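Local coordinates for uncharacterized protein (Parabacteroides merdae ATCC 43184, PDB 4OPW), which is of unknown function but is a putative adhesin that may act in cell adhesion, at residues H204-K210 with K222-Q228. Sequence-based numbering, arbitrary orientation. Where two conformers were deposited one is given.
With EDO (1,2-ethanediol), chain D.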
loop_
_atom_site.group_PDB
_atom_site.type_symbol
_atom_site.label_atom_id
_atom_site.label_comp_id
_atom_site.label_asym_id
_atom_site.label_seq_id
_atom_site.Cartn_x
_atom_site.Cartn_y
_atom_site.Cartn_z
ATOM N N HIS A 204 -0.366 -17.965 -7.447
ATOM C CA HIS A 204 0.587 -19.027 -7.798
ATOM C C HIS A 204 0.868 -19.942 -6.580
ATOM O O HIS A 204 1.953 -19.890 -5.993
ATOM C CB HIS A 204 1.875 -18.410 -8.393
ATOM C CG HIS A 204 2.943 -19.382 -8.794
ATOM N ND1 HIS A 204 2.649 -20.692 -9.146
ATOM C CD2 HIS A 204 4.274 -19.188 -8.923
ATOM C CE1 HIS A 204 3.813 -21.258 -9.422
ATOM N NE2 HIS A 204 4.817 -20.391 -9.311
ATOM N N PRO A 205 -0.130 -20.775 -6.180
ATOM C CA PRO A 205 0.114 -21.766 -5.107
ATOM C C PRO A 205 1.040 -22.868 -5.624
ATOM O O PRO A 205 0.906 -23.254 -6.778
ATOM C CB PRO A 205 -1.290 -22.309 -4.778
ATOM C CG PRO A 205 -2.231 -21.645 -5.725
ATOM C CD PRO A 205 -1.449 -20.991 -6.805
ATOM N N THR A 206 2.012 -23.330 -4.820
ATOM C CA THR A 206 2.951 -24.356 -5.297
ATOM C C THR A 206 2.767 -25.694 -4.563
ATOM O O THR A 206 3.465 -26.664 -4.879
ATOM C CB THR A 206 4.402 -23.876 -5.235
ATOM O OG1 THR A 206 4.756 -23.646 -3.874
ATOM C CG2 THR A 206 4.651 -22.643 -6.107
ATOM N N ASP A 207 1.805 -25.779 -3.622
ATOM C CA ASP A 207 1.563 -27.055 -2.952
ATOM C C ASP A 207 0.068 -27.255 -2.708
ATOM O O ASP A 207 -0.483 -28.274 -3.151
ATOM C CB ASP A 207 2.350 -27.173 -1.633
ATOM C CG ASP A 207 2.139 -28.505 -0.936
ATOM O OD1 ASP A 207 2.432 -29.551 -1.554
ATOM O OD2 ASP A 207 1.618 -28.504 0.196
ATOM N N ASN A 208 -0.585 -26.298 -2.005
ATOM C CA ASN A 208 -2.008 -26.420 -1.726
ATOM C C ASN A 208 -2.722 -25.096 -1.827
ATOM O O ASN A 208 -2.183 -24.058 -1.429
ATOM C CB ASN A 208 -2.262 -27.021 -0.351
ATOM C CG ASN A 208 -3.631 -27.631 -0.227
ATOM O OD1 ASN A 208 -3.914 -28.711 -0.764
ATOM N ND2 ASN A 208 -4.515 -26.952 0.476
ATOM N N LEU A 209 -3.949 -25.162 -2.335
ATOM C CA LEU A 209 -4.826 -24.017 -2.475
ATOM C C LEU A 209 -6.201 -24.334 -1.917
ATOM O O LEU A 209 -6.822 -25.313 -2.321
ATOM C CB LEU A 209 -4.960 -23.597 -3.960
ATOM C CG LEU A 209 -6.101 -22.602 -4.293
ATOM C CD1 LEU A 209 -5.867 -21.231 -3.639
ATOM C CD2 LEU A 209 -6.341 -22.487 -5.809
ATOM N N LYS A 210 -6.672 -23.477 -0.998
ATOM C CA LYS A 210 -8.026 -23.549 -0.456
ATOM C C LYS A 210 -8.772 -22.357 -1.053
ATOM O O LYS A 210 -8.397 -21.208 -0.788
ATOM C CB LYS A 210 -8.019 -23.553 1.076
ATOM C CG LYS A 210 -7.441 -24.835 1.667
ATOM C CD LYS A 210 -7.499 -24.779 3.149
ATOM C CE LYS A 210 -6.809 -25.928 3.808
ATOM N NZ LYS A 210 -7.168 -25.935 5.232
ATOM N N LYS A 222 -1.786 -20.617 -11.131
ATOM C CA LYS A 222 -0.715 -21.346 -11.816
ATOM C C LYS A 222 -0.187 -22.340 -10.827
ATOM O O LYS A 222 0.060 -21.981 -9.667
ATOM C CB LYS A 222 0.377 -20.406 -12.347
ATOM C CG LYS A 222 -0.063 -19.745 -13.646
ATOM C CD LYS A 222 0.906 -18.706 -14.175
ATOM C CE LYS A 222 0.264 -17.958 -15.326
ATOM N NZ LYS A 222 1.170 -16.953 -15.926
ATOM N N GLY A 223 -0.103 -23.597 -11.223
ATOM C CA GLY A 223 0.379 -24.619 -10.314
ATOM C C GLY A 223 1.737 -25.159 -10.718
ATOM O O GLY A 223 2.600 -24.390 -11.157
ATOM N N PRO A 224 1.945 -26.490 -10.626
ATOM C CA PRO A 224 0.995 -27.508 -10.107
ATOM C C PRO A 224 0.669 -27.315 -8.625
ATOM O O PRO A 224 1.547 -26.953 -7.836
ATOM C CB PRO A 224 1.754 -28.834 -10.296
ATOM C CG PRO A 224 2.870 -28.531 -11.281
ATOM C CD PRO A 224 3.228 -27.097 -11.034
ATOM N N THR A 225 -0.583 -27.564 -8.231
ATOM C CA THR A 225 -1.029 -27.463 -6.830
ATOM C C THR A 225 -2.277 -28.282 -6.604
ATOM O O THR A 225 -3.090 -28.403 -7.527
ATOM C CB THR A 225 -1.305 -25.972 -6.434
ATOM O OG1 THR A 225 -1.734 -25.885 -5.064
ATOM C CG2 THR A 225 -2.328 -25.295 -7.314
ATOM N N ALA A 226 -2.440 -28.823 -5.386
ATOM C CA ALA A 226 -3.669 -29.499 -4.983
ATOM C C ALA A 226 -4.700 -28.409 -4.707
ATOM O O ALA A 226 -4.327 -27.307 -4.264
ATOM C CB ALA A 226 -3.440 -30.354 -3.750
ATOM N N VAL A 227 -5.974 -28.658 -5.037
ATOM C CA VAL A 227 -6.999 -27.627 -4.853
ATOM C C VAL A 227 -8.219 -28.205 -4.125
ATOM O O VAL A 227 -8.745 -29.239 -4.534
ATOM C CB VAL A 227 -7.423 -26.990 -6.227
ATOM C CG1 VAL A 227 -8.490 -25.916 -6.043
ATOM C CG2 VAL A 227 -6.229 -26.401 -6.981
ATOM N N GLN A 228 -8.671 -27.514 -3.064
ATOM C CA GLN A 228 -9.927 -27.786 -2.366
ATOM C C GLN A 228 -10.765 -26.525 -2.543
ATOM O O GLN A 228 -10.297 -25.433 -2.199
ATOM C CB GLN A 228 -9.740 -28.152 -0.887
ATOM C CG GLN A 228 -8.883 -29.397 -0.636
ATOM C CD GLN A 228 -7.422 -29.028 -0.520
ATOM O OE1 GLN A 228 -7.039 -28.109 0.219
ATOM N NE2 GLN A 228 -6.573 -29.724 -1.266
HETATM C C1 EDO D . 8.439 -22.939 -5.633
HETATM O O1 EDO D . 8.339 -21.909 -6.599
HETATM C C2 EDO D . 8.374 -22.344 -4.214
HETATM O O2 EDO D . 7.028 -22.272 -3.764
#
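Asn208 and Gln228 pair their side-chain amides head to tail, with ND2 of Asn208 2.8 Å from OE1 of Gln228 and NE2 of Gln228 2.9 Å from OD1 of Asn208. Each N-H meets a lone pair in the carbonyl plane, and the amide planes lie 15° apart. The Gln228 chain is bent at chi2 (89°), bringing its amide across to Asn208; a primary amide suits both places, donating and accepting at once. At the other end, ND1 of His204 donates a nearly straight bond to Lys222 O (2.9 Å), which lies in the ring plane.

Between them, Ala226 N bonds to Asp207 O, Leu209 N to Ala226 O and Gln228 N to Leu209 O, joining parallel strands 208-210 and 226-228. Such in-register stacking of successive turns, each rounding a corner between sheets, marks the coil of a beta-solenoid, consistent with the pectate-lyase-like clan; strand 226-232 is an edge strand of its sheet within the chain.

With chi1 at -180°, OG1 of Thr225 sits beside its own carbonyl carbon and donates to Ala226 O (3.1 Å) from the face opposite Leu209 N, so this oxygen takes two bonds. The Pro205 ring packs on Thr225 (Pro205 CB to Thr225 OG1 3.6 Å); small, beta-branched threonine offers the corner both hydroxyl and methyl. Apolar Leu209 CD2 and Val227 CG1 lie alongside at 4.1 Å on one sheet face, where both side chains rest on Tyr221.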